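Side-chain contacts in 4-hydroxybutyrate coenzyme A transferase (Shewanella oneidensis, PDB 2OAS), which probably transfers coenzyme A between acyl-CoA thioesters and short carboxylic acids such as acetate and 4-hydroxybutyrate: residues 191-196 / 348-353; 305-310 / 314-319. All coordinates share one frame; numbering follows the deposited sequence.

Interaction 1: 191-196 / 348-353; sequences LAIGQH and VIALPS
Ile193 meets the 348-353 segment with two separate methyl groups, each aimed at a different kind of surface. Its branch methyl CG2 rests on the methyl of Ala350, with Ile193 CG2 and Ala350 CB 3.7 Å apart. Both side chains leave their backbones toward the partner segment, so this is a short apolar bridge between helix and strand; the two CA atoms, Ile193 and Ala350, lie 7.0 Å apart. The longer branch serves the next stretch of chain. With CG2 placed opposite the backbone N, CG1 lies beside that N (chi1 -59°), and the extended second torsion (167°) carries CD1 out past the end of the strand. There it sits over the face of the peptide joining Leu351 to Pro352: Ile193 CD1 is 3.7 Å from Leu351 O and 4.0 Å from Pro352 N. This is van der Waals packing of a methyl on a flat amide. The side chain of Leu351 points away from the helix, so that residue takes part through its backbone, and the Pro352 ring lies beside CD1 at a looser distance. The buried patch is small, 126 Å² in all, and Ile193 supplies more than half of it. Ile214 of helix 213-220 touches Ile193, Ala350 and Pro352 alike, completing the apolar cluster. Helix 188-200 thus packs on one face of the mixed sheet, where strand 346-350 runs between strands 301-305 and 382-385, while Ile349 turns to helix 332-341 on the other face, as in a layered Rossmann-like fold.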
loop_
_atom_site.group_PDB
_atom_site.type_symbol
_atom_site.label_atom_id
_atom_site.label_comp_id
_atom_site.label_asym_id
_atom_site.label_seq_id
_atom_site.Cartn_x
_atom_site.Cartn_y
_atom_site.Cartn_z
ATOM N N LEU A 191 26.549 12.322 3.640
ATOM C CA LEU A 191 27.634 11.462 3.197
ATOM C C LEU A 191 27.555 10.113 3.895
ATOM O O LEU A 191 27.673 9.063 3.260
ATOM C CB LEU A 191 28.990 12.104 3.497
ATOM C CG LEU A 191 29.877 12.497 2.309
ATOM C CD1 LEU A 191 30.162 11.259 1.455
ATOM C CD2 LEU A 191 29.179 13.587 1.487
ATOM N N ALA A 192 27.360 10.147 5.207
ATOM C CA ALA A 192 27.275 8.936 6.000
ATOM C C ALA A 192 26.161 8.043 5.469
ATOM O O ALA A 192 26.382 6.869 5.181
ATOM C CB ALA A 192 27.032 9.288 7.463
ATOM N N ILE A 193 24.964 8.601 5.330
ATOM C CA ILE A 193 23.832 7.842 4.820
ATOM C C ILE A 193 24.109 7.348 3.403
ATOM O O ILE A 193 23.744 6.232 3.043
ATOM C CB ILE A 193 22.574 8.707 4.795
ATOM C CG1 ILE A 193 22.271 9.194 6.211
ATOM C CG2 ILE A 193 21.422 7.926 4.199
ATOM C CD1 ILE A 193 21.245 10.298 6.276
ATOM N N GLY A 194 24.756 8.187 2.603
ATOM C CA GLY A 194 25.062 7.813 1.244
ATOM C C GLY A 194 25.916 6.571 1.206
ATOM O O GLY A 194 25.690 5.674 0.397
ATOM N N GLN A 195 26.895 6.511 2.102
ATOM C CA GLN A 195 27.802 5.371 2.171
ATOM C C GLN A 195 27.074 4.095 2.563
ATOM O O GLN A 195 27.272 3.048 1.951
ATOM C CB GLN A 195 28.920 5.658 3.177
ATOM C CG GLN A 195 29.659 6.967 2.922
ATOM C CD GLN A 195 30.734 7.251 3.964
ATOM O OE1 GLN A 195 30.470 7.225 5.177
ATOM N NE2 GLN A 195 31.950 7.524 3.502
ATOM N N HIS A 196 26.231 4.180 3.582
ATOM C CA HIS A 196 25.493 3.007 4.029
ATOM C C HIS A 196 24.613 2.454 2.926
ATOM O O HIS A 196 24.640 1.254 2.655
ATOM C CB HIS A 196 24.633 3.340 5.249
ATOM C CG HIS A 196 25.425 3.662 6.477
ATOM N ND1 HIS A 196 26.371 2.806 7.000
ATOM C CD2 HIS A 196 25.395 4.739 7.299
ATOM C CE1 HIS A 196 26.891 3.343 8.089
ATOM N NE2 HIS A 196 26.315 4.515 8.291
ATOM N N VAL A 348 14.729 1.098 0.374
ATOM C CA VAL A 348 15.385 1.700 1.502
ATOM C C VAL A 348 14.808 3.075 1.781
ATOM O O VAL A 348 14.623 3.891 0.868
ATOM C CB VAL A 348 16.914 1.840 1.258
ATOM C CG1 VAL A 348 17.558 2.632 2.365
ATOM C CG2 VAL A 348 17.563 0.463 1.193
ATOM N N ILE A 349 14.512 3.312 3.054
ATOM C CA ILE A 349 14.000 4.590 3.509
ATOM C C ILE A 349 15.185 5.233 4.208
ATOM O O ILE A 349 15.584 4.778 5.277
ATOM C CB ILE A 349 12.868 4.429 4.529
ATOM C CG1 ILE A 349 11.641 3.832 3.857
ATOM C CG2 ILE A 349 12.482 5.783 5.086
ATOM C CD1 ILE A 349 10.932 4.817 2.972
ATOM N N ALA A 350 15.746 6.271 3.582
ATOM C CA ALA A 350 16.907 6.991 4.107
ATOM C C ALA A 350 16.536 8.356 4.665
ATOM O O ALA A 350 15.898 9.161 3.990
ATOM C CB ALA A 350 17.950 7.158 3.013
ATOM N N LEU A 351 16.943 8.612 5.901
ATOM C CA LEU A 351 16.655 9.898 6.521
ATOM C C LEU A 351 17.628 10.192 7.650
ATOM O O LEU A 351 18.225 9.286 8.223
ATOM C CB LEU A 351 15.230 9.921 7.057
ATOM C CG LEU A 351 14.910 9.108 8.313
ATOM C CD1 LEU A 351 13.440 9.295 8.615
ATOM C CD2 LEU A 351 15.224 7.637 8.122
ATOM N N PRO A 352 17.830 11.476 7.962
ATOM C CA PRO A 352 18.749 11.857 9.049
ATOM C C PRO A 352 18.197 11.352 10.385
ATOM O O PRO A 352 16.998 11.383 10.596
ATOM C CB PRO A 352 18.736 13.382 8.981
ATOM C CG PRO A 352 18.484 13.661 7.531
ATOM C CD PRO A 352 17.404 12.662 7.194
ATOM N N SER A 353 19.052 10.890 11.285
ATOM C CA SER A 353 18.540 10.407 12.571
ATOM C C SER A 353 17.781 11.507 13.323
ATOM O O SER A 353 16.891 11.211 14.111
ATOM C CB SER A 353 19.670 9.866 13.462
ATOM O OG SER A 353 20.549 10.887 13.910
#

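Interaction 2: 305-310 / 314-319. With COA (coenzyme A), chain C.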
loop_
_atom_site.group_PDB
_atom_site.type_symbol
_atom_site.label_atom_id
_atom_site.label_comp_id
_atom_site.label_asym_id
_atom_site.label_seq_id
_atom_site.Cartn_x
_atom_site.Cartn_y
_atom_site.Cartn_z
ATOM N N ASN A 305 14.089 6.044 -1.002
ATOM C CA ASN A 305 13.271 7.216 -0.716
ATOM C C ASN A 305 13.579 7.763 0.668
ATOM O O ASN A 305 14.402 7.207 1.395
ATOM C CB ASN A 305 11.791 6.837 -0.812
ATOM C CG ASN A 305 11.388 6.456 -2.224
ATOM O OD1 ASN A 305 10.995 7.314 -3.020
ATOM N ND2 ASN A 305 11.508 5.169 -2.552
ATOM N N SER A 306 12.903 8.839 1.040
ATOM C CA SER A 306 13.138 9.438 2.345
ATOM C C SER A 306 11.863 9.525 3.169
ATOM O O SER A 306 10.784 9.152 2.709
ATOM C CB SER A 306 13.748 10.832 2.182
ATOM O OG SER A 306 14.135 11.349 3.442
ATOM N N ALA A 307 11.993 10.021 4.388
ATOM C CA ALA A 307 10.853 10.146 5.282
ATOM C C ALA A 307 11.049 11.250 6.328
ATOM O O ALA A 307 12.155 11.711 6.564
ATOM C CB ALA A 307 10.595 8.828 5.971
ATOM N N LEU A 308 9.955 11.651 6.954
ATOM C CA LEU A 308 9.991 12.677 7.971
ATOM C C LEU A 308 10.056 12.073 9.370
ATOM O O LEU A 308 10.823 12.522 10.201
ATOM C CB LEU A 308 8.745 13.558 7.869
ATOM C CG LEU A 308 8.610 14.285 6.534
ATOM C CD1 LEU A 308 7.204 14.839 6.412
ATOM C CD2 LEU A 308 9.671 15.380 6.412
ATOM N N GLN A 309 9.243 11.063 9.629
ATOM C CA GLN A 309 9.223 10.424 10.946
ATOM C C GLN A 309 8.914 8.928 10.846
ATOM O O GLN A 309 8.047 8.500 10.076
ATOM C CB GLN A 309 8.184 11.114 11.834
ATOM C CG GLN A 309 7.965 10.496 13.215
ATOM C CD GLN A 309 6.875 11.230 14.024
ATOM O OE1 GLN A 309 5.706 11.293 13.610
ATOM N NE2 GLN A 309 7.263 11.789 15.169
ATOM N N VAL A 310 9.637 8.136 11.636
ATOM C CA VAL A 310 9.455 6.684 11.667
ATOM C C VAL A 310 9.314 6.193 13.107
ATOM O O VAL A 310 10.103 6.590 13.967
ATOM C CB VAL A 310 10.662 5.975 11.052
ATOM C CG1 VAL A 310 10.375 4.501 10.932
ATOM C CG2 VAL A 310 11.000 6.592 9.691
ATOM N N GLY A 314 8.241 0.661 12.541
ATOM C CA GLY A 314 8.472 0.694 11.121
ATOM C C GLY A 314 7.416 1.480 10.365
ATOM O O GLY A 314 7.454 1.499 9.138
ATOM N N GLN A 315 6.452 2.105 11.050
ATOM C CA GLN A 315 5.452 2.891 10.316
ATOM C C GLN A 315 6.128 4.172 9.838
ATOM O O GLN A 315 6.706 4.905 10.623
ATOM C CB GLN A 315 4.230 3.234 11.174
ATOM C CG GLN A 315 3.437 2.027 11.675
ATOM C CD GLN A 315 2.052 2.411 12.178
ATOM O OE1 GLN A 315 1.130 2.622 11.395
ATOM N NE2 GLN A 315 1.905 2.516 13.508
ATOM N N VAL A 316 6.049 4.422 8.540
ATOM C CA VAL A 316 6.687 5.562 7.910
ATOM C C VAL A 316 5.759 6.724 7.563
ATOM O O VAL A 316 4.727 6.545 6.898
ATOM C CB VAL A 316 7.393 5.097 6.625
ATOM C CG1 VAL A 316 8.042 6.278 5.897
ATOM C CG2 VAL A 316 8.428 4.033 6.974
ATOM N N CYS A 317 6.143 7.914 8.023
ATOM C CA CYS A 317 5.400 9.145 7.771
ATOM C C CYS A 317 6.283 10.017 6.916
ATOM O O CYS A 317 7.400 10.331 7.313
ATOM C CB CYS A 317 5.108 9.884 9.064
ATOM S SG CYS A 317 4.473 11.544 8.761
ATOM N N ALA A 318 5.789 10.428 5.755
ATOM C CA ALA A 318 6.606 11.231 4.853
ATOM C C ALA A 318 5.883 12.364 4.123
ATOM O O ALA A 318 6.465 13.013 3.246
ATOM C CB ALA A 318 7.276 10.307 3.841
ATOM N N ASP A 319 4.619 12.598 4.478
ATOM C CA ASP A 319 3.843 13.662 3.835
ATOM C C ASP A 319 3.478 14.799 4.804
ATOM O O ASP A 319 2.925 15.817 4.396
ATOM C CB ASP A 319 2.568 13.079 3.204
ATOM C CG ASP A 319 1.500 12.735 4.233
ATOM O OD1 ASP A 319 1.851 12.232 5.321
ATOM O OD2 ASP A 319 0.303 12.959 3.942
HETATM N N1A COA C . 9.738 16.336 13.243
HETATM C C2A COA C . 9.803 17.795 13.304
HETATM N N3A COA C . 10.447 18.421 12.132
HETATM C C4A COA C . 10.994 17.632 11.014
HETATM C C5A COA C . 10.912 16.194 10.958
HETATM C C6A COA C . 10.279 15.539 12.128
HETATM N N6A COA C . 10.162 14.129 12.180
HETATM N N7A COA C . 11.501 15.720 9.797
HETATM C C8A COA C . 11.925 16.880 9.124
HETATM N N9A COA C . 11.622 18.060 9.842
HETATM C C1B COA C . 11.909 19.434 9.485
HETATM C C2B COA C . 13.375 19.857 9.160
HETATM O O2B COA C . 13.935 20.659 10.138
HETATM C C3B COA C . 13.347 20.518 7.782
HETATM O O3B COA C . 13.919 21.863 7.845
HETATM P P3B COA C . 14.045 22.823 6.592
HETATM O O7A COA C . 14.790 22.255 5.451
HETATM O O8A COA C . 12.676 23.183 6.114
HETATM O O9A COA C . 14.680 24.057 7.031
HETATM C C4B COA C . 11.942 20.487 7.313
HETATM O O4B COA C . 11.121 19.859 8.312
HETATM C C5B COA C . 12.135 19.772 5.908
HETATM O O5B COA C . 12.632 18.432 6.063
HETATM P P1A COA C . 13.623 17.603 5.020
HETATM O O1A COA C . 14.868 18.264 4.740
HETATM O O2A COA C . 13.946 16.219 5.537
HETATM O O3A COA C . 12.712 17.499 3.734
HETATM P P2A COA C . 13.141 16.778 2.425
HETATM O O4A COA C . 13.126 17.734 1.321
HETATM O O5A COA C . 14.478 16.223 2.533
HETATM O O6A COA C . 12.352 15.578 2.115
HETATM C CBP COA C . 10.362 14.029 2.292
HETATM C CCP COA C . 11.857 14.439 2.817
HETATM C CDP COA C . 9.701 15.320 2.889
HETATM C CEP COA C . 9.815 12.747 3.059
HETATM C CAP COA C . 10.215 13.994 0.615
HETATM O OAP COA C . 11.100 12.875 0.301
HETATM C C9P COA C . 8.811 13.640 0.112
HETATM O O9P COA C . 8.126 14.540 -0.349
HETATM N N8P COA C . 8.402 12.284 0.196
HETATM C C7P COA C . 7.177 11.598 -0.192
HETATM C C6P COA C . 7.306 10.408 -1.212
HETATM C C5P COA C . 7.324 10.784 -2.636
HETATM O O5P COA C . 6.693 10.121 -3.466
HETATM N N4P COA C . 8.103 11.955 -2.946
HETATM C C3P COA C . 8.353 12.650 -4.201
HETATM C C2P COA C . 8.825 11.766 -5.416
HETATM S S1P COA C . 7.807 11.994 -6.902
#
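Leu308 and Gln309 both send their backbone N-H to Cys317 O, the signature of a classic beta bulge. The Leu308 N to Cys317 O bond is 2.9 Å long and lies in the carbonyl plane; Gln309 N gives a straighter one (171°), tilted somewhat out of that plane. Cys317 N returns a bond to Gln309 O. The bulge end is tightly packed: Ala307 CB touches Val316 CG1 at 3.6 Å, and Leu308 divides its two methyls, CD1 over the Ala318 carbonyl group (3.6 Å to Ala318 C) and CD2 against coenzyme A (3.5 Å to CDP). The adenine amino group N6A meets Leu308 O at 2.6 Å, almost straight. Cut back to an alanine here, the side chain has neither methyl, which would probably leave CDP and adenine C8A without this apolar neighbour. Toward the turn the side chains stand further apart, Val310 CG1 and Val316 CG2 at 4.4 Å, although Val310 CA makes a CA-H...O contact with Gln315 O. Gln309 is partly exposed, its OE1 accepting from Ser368 N. Asp319 salt-bridges Arg377 of the second subunit. The hairpin forms the middle of a four-stranded sheet, flanked by strands 363-364 and 373-375, with Gln332 of helix 332-341 against Val316 and Ala318.

How the interactions relate
Interaction 2 is nested in the long loop closed by interaction 1, and the centres of the two contacts lie 13 Å apart. They meet where strands 301-305 and 346-350 end side by side: Ala350 N probably bonds Asn305 O (2.7 Å), and Ala350 O probably accepts from Ser306 OG (2.9 Å). Beyond these, Ile349 CG2 packs on Ala307 CB at 3.7 Å. The residue that Ile193 meets from the helix side is therefore tied, within the sheet, to the neighbouring chain that runs on into the coenzyme A pocket. Interaction 2 touches the ligand directly; the Pro352 side chain of interaction 1 comes within about 5 Å of coenzyme A and lies against Arg362, whose NH1 is hydrogen-bonded to coenzyme A.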